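PDB 1W55: Ispd/ispf bifunctional enzyme, which catalyses two steps of isoprenoid precursor biosynthesis, making 4-diphosphocytidyl-2-C-methyl-D-erythritol from CTP and MEP, and cyclising its 2-phosphate to ME-CPP with release of CMP. Local coordinates for residues N40-Y45 / L101-F107; W34-K39 / F63-F69. One frame throughout, in Å; residues are numbered along the deposited sequence.

In the fold
Helix 33-42 of the cytidylyltransferase domain is shared by both contacts. Its first part, W34-K39, packs against F63-F69 in contact 2, and its C-terminal end, with the turn that follows, meets L101-F107 in contact 1. The second segments lead into strand 68-71 and helix 104-111. The contact centres lie 14 Å apart, and the two touch directly where L101 CD2 packs 4.2 Å from Y36 CE2. Neither reaches the bound cytidine monophosphate, but both are near it: the side chain of W34 is about 8 Å from the nucleotide and that of L41 about 10 Å. W34 also lies about 8 Å, side chain to side chain, from K23, a predicted transition-state stabiliser.

Contact 1 (N40-Y45 / L101-F107); sequences NLSSFY and LVSKNLF
Within the GT-A-type cytidylyltransferase domain, the end of helix 33-42 packs against the N-terminus of helix 104-111. N40 and L41 continue the helix, and a type I turn runs from S42 to Y45; CA atoms pair N40-L101 at 7.5 Å, L41-V102 at 7.3 Å and F44-K104 at 6.3 Å. With chi1 t, N40 donates from ND2 to V102 O (2.9 Å, 172°), while its OD1 accepts from a water (2.8 Å) that also donates to V102 O. S43 OG donates to N40 O (2.7 Å). S103 is the N-cap: its OG accepts from L106 N (3.0 Å) and also hydrogen-bonds E186. F44 (chi1 m) inserts between V102, K104 and F107, with K104 CA 3.8 Å from its ring centroid; F44 CB in turn sits 3.7 Å from the F107 ring centroid, and Y45 completes the aromatic cluster. M4 and M93 of the central sheet touch F107. K104 NZ donates to F44 O at 2.9 Å and to a water, 3.0 Å from NZ, which donates to S43 O.

Contact 2 (W34-K39 / F63-F69); sequences WLYATK and FTKNYEF
Y67, W34 and F63 have the most surface buried where helix 33-42 packs on the loop entering strand 68-71, the edge strand beside 50-54 in the cytidylyltransferase sheet. Segment W34-K39 is helical throughout; F63-Y67 is loop, with an ST turn in which T64 OG1 accepts from N66 N (3.0 Å), and E68-F69 is extended. CA atoms lie 8.0 Å apart for L35-F63 and 9.2 Å for T38-Y67. The Y67 ring (chi1 m) meets one turn of the helix: T38 CG2 is 3.8 Å from its centroid, 19° off the normal, a CH-pi contact, while L35 CD1 (chi1 t, chi2 p) approaches the ring edge, 3.7 Å from Y67 CE1. W34, with chi1 p, brings its six-membered ring to F63 CB (3.9 Å from CZ2) and to F69, whose CZ is 3.7 Å from W34 CH2. F63 points its CA-CB bond toward the helix, but its ring leads away and stacks on F334 of a second subunit. T38 OG1 donates to W34 O (2.7 Å), and K39 NZ is salt-bridged to D31. Cohesion thus rests on the fit of Y67, W34 and F63 against their neighbours, not on directional polar bonds between the segments.

Contact 1 (N40-Y45 / L101-F107)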
loop_
_atom_site.group_PDB
_atom_site.type_symbol
_atom_site.label_atom_id
_atom_site.label_comp_id
_atom_site.label_asym_id
_atom_site.label_seq_id
_atom_site.Cartn_x
_atom_site.Cartn_y
_atom_site.Cartn_z
ATOM N N ASN A 40 21.252 -1.249 -15.204
ATOM C CA ASN A 40 20.641 0.070 -15.015
ATOM C C ASN A 40 21.240 1.169 -15.921
ATOM O O ASN A 40 20.518 1.828 -16.672
ATOM C CB ASN A 40 20.746 0.472 -13.536
ATOM C CG ASN A 40 20.141 1.846 -13.240
ATOM O OD1 ASN A 40 18.940 2.074 -13.460
ATOM N ND2 ASN A 40 20.972 2.767 -12.718
ATOM N N LEU A 41 22.556 1.355 -15.838
ATOM C CA LEU A 41 23.256 2.363 -16.634
ATOM C C LEU A 41 23.223 2.033 -18.128
ATOM O O LEU A 41 23.039 2.917 -18.957
ATOM C CB LEU A 41 24.705 2.491 -16.154
ATOM C CG LEU A 41 25.171 3.849 -15.635
ATOM C CD1 LEU A 41 24.038 4.646 -14.996
ATOM C CD2 LEU A 41 26.293 3.659 -14.650
ATOM N N SER A 42 23.388 0.756 -18.453
ATOM C CA SER A 42 23.363 0.290 -19.830
ATOM C C SER A 42 22.033 0.608 -20.529
ATOM O O SER A 42 22.017 0.871 -21.733
ATOM C CB SER A 42 23.657 -1.209 -19.889
ATOM O OG SER A 42 23.341 -1.738 -21.169
ATOM N N SER A 43 20.938 0.596 -19.767
ATOM C CA SER A 43 19.608 0.894 -20.293
ATOM C C SER A 43 19.396 2.369 -20.685
ATOM O O SER A 43 18.402 2.693 -21.340
ATOM C CB SER A 43 18.527 0.456 -19.296
ATOM O OG SER A 43 18.335 1.426 -18.277
ATOM N N PHE A 44 20.322 3.250 -20.296
ATOM C CA PHE A 44 20.165 4.690 -20.534
ATOM C C PHE A 44 20.635 5.135 -21.920
ATOM O O PHE A 44 20.243 6.204 -22.390
ATOM C CB PHE A 44 20.895 5.529 -19.467
ATOM C CG PHE A 44 20.342 5.381 -18.073
ATOM C CD1 PHE A 44 21.101 5.775 -16.980
ATOM C CD2 PHE A 44 19.070 4.839 -17.849
ATOM C CE1 PHE A 44 20.614 5.633 -15.677
ATOM C CE2 PHE A 44 18.563 4.703 -16.558
ATOM C CZ PHE A 44 19.338 5.093 -15.468
ATOM N N TYR A 45 21.469 4.322 -22.565
ATOM C CA TYR A 45 22.227 4.783 -23.724
ATOM C C TYR A 45 22.798 3.607 -24.505
ATOM O O TYR A 45 23.176 2.603 -23.907
ATOM C CB TYR A 45 23.357 5.704 -23.256
ATOM C CG TYR A 45 24.120 6.418 -24.354
ATOM C CD1 TYR A 45 23.679 7.639 -24.868
ATOM C CD2 TYR A 45 25.296 5.877 -24.868
ATOM C CE1 TYR A 45 24.391 8.292 -25.879
ATOM C CE2 TYR A 45 26.007 6.519 -25.872
ATOM C CZ TYR A 45 25.553 7.718 -26.370
ATOM O OH TYR A 45 26.277 8.335 -27.365
ATOM N N LEU A 101 21.514 2.972 -7.852
ATOM C CA LEU A 101 20.224 3.490 -8.306
ATOM C C LEU A 101 20.290 4.810 -9.082
ATOM O O LEU A 101 19.345 5.610 -9.033
ATOM C CB LEU A 101 19.284 3.665 -7.111
ATOM C CG LEU A 101 18.859 2.428 -6.303
ATOM C CD1 LEU A 101 17.978 2.853 -5.127
ATOM C CD2 LEU A 101 18.148 1.397 -7.168
ATOM N N VAL A 102 21.390 5.031 -9.795
ATOM C CA VAL A 102 21.556 6.228 -10.619
ATOM C C VAL A 102 20.367 6.365 -11.566
ATOM O O VAL A 102 20.044 5.429 -12.299
ATOM C CB VAL A 102 22.873 6.186 -11.437
ATOM C CG1 VAL A 102 22.919 7.342 -12.415
ATOM C CG2 VAL A 102 24.095 6.223 -10.507
ATOM N N SER A 103 19.719 7.529 -11.530
ATOM C CA SER A 103 18.504 7.789 -12.309
ATOM C C SER A 103 18.790 8.207 -13.749
ATOM O O SER A 103 19.858 8.752 -14.053
ATOM C CB SER A 103 17.669 8.879 -11.631
ATOM O OG SER A 103 18.138 10.163 -12.011
ATOM N N LYS A 104 17.817 7.963 -14.622
ATOM C CA LYS A 104 17.871 8.399 -16.021
ATOM C C LYS A 104 17.975 9.922 -16.117
ATOM O O LYS A 104 18.601 10.477 -17.035
ATOM C CB LYS A 104 16.621 7.904 -16.760
ATOM C CG LYS A 104 16.471 8.394 -18.194
ATOM C CD LYS A 104 17.636 7.977 -19.069
ATOM C CE LYS A 104 17.380 8.369 -20.511
ATOM N NZ LYS A 104 17.751 7.241 -21.402
ATOM N N ASN A 105 17.352 10.575 -15.148
ATOM C CA ASN A 105 17.358 12.018 -15.011
ATOM C C ASN A 105 18.775 12.577 -14.880
ATOM O O ASN A 105 19.165 13.466 -15.641
ATOM C CB ASN A 105 16.530 12.381 -13.784
ATOM C CG ASN A 105 16.148 13.828 -13.747
ATOM O OD1 ASN A 105 16.913 14.668 -13.274
ATOM N ND2 ASN A 105 14.939 14.133 -14.219
ATOM N N LEU A 106 19.538 12.056 -13.916
ATOM C CA LEU A 106 20.922 12.490 -13.722
ATOM C C LEU A 106 21.740 12.221 -14.972
ATOM O O LEU A 106 22.545 13.054 -15.369
ATOM C CB LEU A 106 21.570 11.819 -12.503
ATOM C CG LEU A 106 23.067 12.054 -12.268
ATOM C CD1 LEU A 106 23.367 13.543 -12.050
ATOM C CD2 LEU A 106 23.560 11.230 -11.079
ATOM N N PHE A 107 21.517 11.066 -15.590
ATOM C CA PHE A 107 22.211 10.711 -16.826
ATOM C C PHE A 107 22.018 11.792 -17.894
ATOM O O PHE A 107 22.987 12.227 -18.514
ATOM C CB PHE A 107 21.753 9.343 -17.345
ATOM C CG PHE A 107 22.338 8.969 -18.685
ATOM C CD1 PHE A 107 23.497 8.205 -18.766
ATOM C CD2 PHE A 107 21.720 9.372 -19.869
ATOM C CE1 PHE A 107 24.035 7.860 -19.996
ATOM C CE2 PHE A 107 22.251 9.034 -21.105
ATOM C CZ PHE A 107 23.413 8.278 -21.168
HETATM O O HOH W 1 17.104 3.991 -12.632
HETATM O O HOH W 2 16.094 4.700 -21.607
#

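Contact 2 (W34-K39 / F63-F69)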
loop_
_atom_site.group_PDB
_atom_site.type_symbol
_atom_site.label_atom_id
_atom_site.label_comp_id
_atom_site.label_asym_id
_atom_site.label_seq_id
_atom_site.Cartn_x
_atom_site.Cartn_y
_atom_site.Cartn_z
ATOM N N TRP A 34 26.372 -5.920 -8.846
ATOM C CA TRP A 34 27.227 -5.393 -9.922
ATOM C C TRP A 34 26.501 -5.481 -11.252
ATOM O O TRP A 34 26.606 -4.592 -12.090
ATOM C CB TRP A 34 28.584 -6.136 -9.992
ATOM C CG TRP A 34 28.474 -7.592 -10.437
ATOM C CD1 TRP A 34 28.384 -8.695 -9.631
ATOM C CD2 TRP A 34 28.460 -8.089 -11.787
ATOM N NE1 TRP A 34 28.312 -9.837 -10.390
ATOM C CE2 TRP A 34 28.341 -9.493 -11.718
ATOM C CE3 TRP A 34 28.517 -7.486 -13.052
ATOM C CZ2 TRP A 34 28.268 -10.298 -12.858
ATOM C CZ3 TRP A 34 28.444 -8.285 -14.185
ATOM C CH2 TRP A 34 28.319 -9.678 -14.082
ATOM N N LEU A 35 25.749 -6.563 -11.433
ATOM C CA LEU A 35 24.988 -6.768 -12.661
ATOM C C LEU A 35 23.768 -5.847 -12.682
ATOM O O LEU A 35 23.484 -5.215 -13.697
ATOM C CB LEU A 35 24.606 -8.245 -12.830
ATOM C CG LEU A 35 23.810 -8.664 -14.072
ATOM C CD1 LEU A 35 24.541 -8.293 -15.402
ATOM C CD2 LEU A 35 23.501 -10.168 -14.001
ATOM N N TYR A 36 23.074 -5.736 -11.552
ATOM C CA TYR A 36 21.972 -4.782 -11.443
ATOM C C TYR A 36 22.402 -3.343 -11.808
ATOM O O TYR A 36 21.733 -2.676 -12.596
ATOM C CB TYR A 36 21.357 -4.824 -10.039
ATOM C CG TYR A 36 20.089 -4.017 -9.908
ATOM C CD1 TYR A 36 18.838 -4.633 -9.975
ATOM C CD2 TYR A 36 20.136 -2.629 -9.715
ATOM C CE1 TYR A 36 17.655 -3.883 -9.851
ATOM C CE2 TYR A 36 18.972 -1.873 -9.589
ATOM C CZ TYR A 36 17.736 -2.503 -9.662
ATOM O OH TYR A 36 16.590 -1.750 -9.547
ATOM N N ALA A 37 23.503 -2.868 -11.229
ATOM C CA ALA A 37 24.002 -1.509 -11.514
ATOM C C ALA A 37 24.396 -1.316 -12.982
ATOM O O ALA A 37 24.084 -0.280 -13.582
ATOM C CB ALA A 37 25.181 -1.159 -10.596
ATOM N N THR A 38 25.067 -2.315 -13.555
ATOM C CA THR A 38 25.490 -2.273 -14.957
ATOM C C THR A 38 24.285 -2.262 -15.903
ATOM O O THR A 38 24.235 -1.459 -16.842
ATOM C CB THR A 38 26.445 -3.444 -15.290
ATOM O OG1 THR A 38 27.541 -3.459 -14.365
ATOM C CG2 THR A 38 27.124 -3.202 -16.603
ATOM N N LYS A 39 23.311 -3.129 -15.628
ATOM C CA LYS A 39 22.071 -3.192 -16.406
ATOM C C LYS A 39 21.358 -1.847 -16.391
ATOM O O LYS A 39 20.914 -1.376 -17.431
ATOM C CB LYS A 39 21.128 -4.285 -15.872
ATOM C CG LYS A 39 21.462 -5.686 -16.362
ATOM C CD LYS A 39 20.380 -6.676 -15.949
ATOM C CE LYS A 39 20.523 -7.999 -16.669
ATOM N NZ LYS A 39 19.709 -9.051 -15.994
ATOM N N PHE A 63 27.323 -14.924 -15.711
ATOM C CA PHE A 63 26.074 -14.194 -15.487
ATOM C C PHE A 63 25.616 -13.406 -16.704
ATOM O O PHE A 63 24.464 -12.961 -16.766
ATOM C CB PHE A 63 26.215 -13.241 -14.293
ATOM C CG PHE A 63 26.195 -13.933 -12.963
ATOM C CD1 PHE A 63 27.324 -14.586 -12.488
ATOM C CD2 PHE A 63 25.038 -13.936 -12.184
ATOM C CE1 PHE A 63 27.308 -15.234 -11.255
ATOM C CE2 PHE A 63 25.008 -14.575 -10.954
ATOM C CZ PHE A 63 26.140 -15.225 -10.486
ATOM N N THR A 64 26.513 -13.212 -17.661
ATOM C CA THR A 64 26.168 -12.472 -18.866
ATOM C C THR A 64 27.214 -12.662 -19.964
ATOM O O THR A 64 28.356 -13.015 -19.689
ATOM C CB THR A 64 25.966 -10.954 -18.545
ATOM O OG1 THR A 64 25.678 -10.232 -19.748
ATOM C CG2 THR A 64 27.256 -10.314 -18.034
ATOM N N LYS A 65 26.808 -12.397 -21.202
ATOM C CA LYS A 65 27.704 -12.403 -22.350
ATOM C C LYS A 65 27.795 -11.003 -22.973
ATOM O O LYS A 65 28.428 -10.821 -24.015
ATOM C CB LYS A 65 27.218 -13.432 -23.388
ATOM C CG LYS A 65 25.691 -13.432 -23.632
ATOM C CD LYS A 65 25.209 -14.750 -24.247
ATOM C CE LYS A 65 24.538 -15.652 -23.214
ATOM N NZ LYS A 65 25.087 -17.047 -23.241
ATOM N N ASN A 66 27.175 -10.020 -22.320
ATOM C CA ASN A 66 27.004 -8.675 -22.879
ATOM C C ASN A 66 28.125 -7.665 -22.629
ATOM O O ASN A 66 28.124 -6.587 -23.225
ATOM C CB ASN A 66 25.683 -8.064 -22.397
ATOM C CG ASN A 66 24.469 -8.730 -23.020
ATOM O OD1 ASN A 66 24.523 -9.204 -24.158
ATOM N ND2 ASN A 66 23.369 -8.770 -22.276
ATOM N N TYR A 67 29.065 -7.984 -21.746
ATOM C CA TYR A 67 30.086 -7.003 -21.384
ATOM C C TYR A 67 31.480 -7.542 -21.553
ATOM O O TYR A 67 31.701 -8.750 -21.584
ATOM C CB TYR A 67 29.919 -6.526 -19.936
ATOM C CG TYR A 67 28.496 -6.280 -19.503
ATOM C CD1 TYR A 67 27.978 -6.916 -18.379
ATOM C CD2 TYR A 67 27.669 -5.411 -20.209
ATOM C CE1 TYR A 67 26.679 -6.691 -17.973
ATOM C CE2 TYR A 67 26.362 -5.186 -19.812
ATOM C CZ TYR A 67 25.874 -5.835 -18.696
ATOM O OH TYR A 67 24.577 -5.621 -18.285
ATOM N N GLU A 68 32.433 -6.630 -21.649
ATOM C CA GLU A 68 33.829 -7.026 -21.595
ATOM C C GLU A 68 34.310 -6.921 -20.159
ATOM O O GLU A 68 34.086 -5.911 -19.485
ATOM C CB GLU A 68 34.672 -6.169 -22.533
ATOM C CG GLU A 68 34.451 -6.528 -23.993
ATOM C CD GLU A 68 35.468 -5.894 -24.922
ATOM O OE1 GLU A 68 35.032 -5.231 -25.887
ATOM O OE2 GLU A 68 36.692 -6.067 -24.690
ATOM N N PHE A 69 34.946 -7.981 -19.688
ATOM C CA PHE A 69 35.497 -7.997 -18.348
ATOM C C PHE A 69 37.004 -7.843 -18.402
ATOM O O PHE A 69 37.658 -8.374 -19.302
ATOM C CB PHE A 69 35.117 -9.285 -17.632
ATOM C CG PHE A 69 33.656 -9.388 -17.336
ATOM C CD1 PHE A 69 32.797 -10.042 -18.227
ATOM C CD2 PHE A 69 33.130 -8.822 -16.176
ATOM C CE1 PHE A 69 31.436 -10.138 -17.962
ATOM C CE2 PHE A 69 31.763 -8.900 -15.898
ATOM C CZ PHE A 69 30.911 -9.560 -16.786
#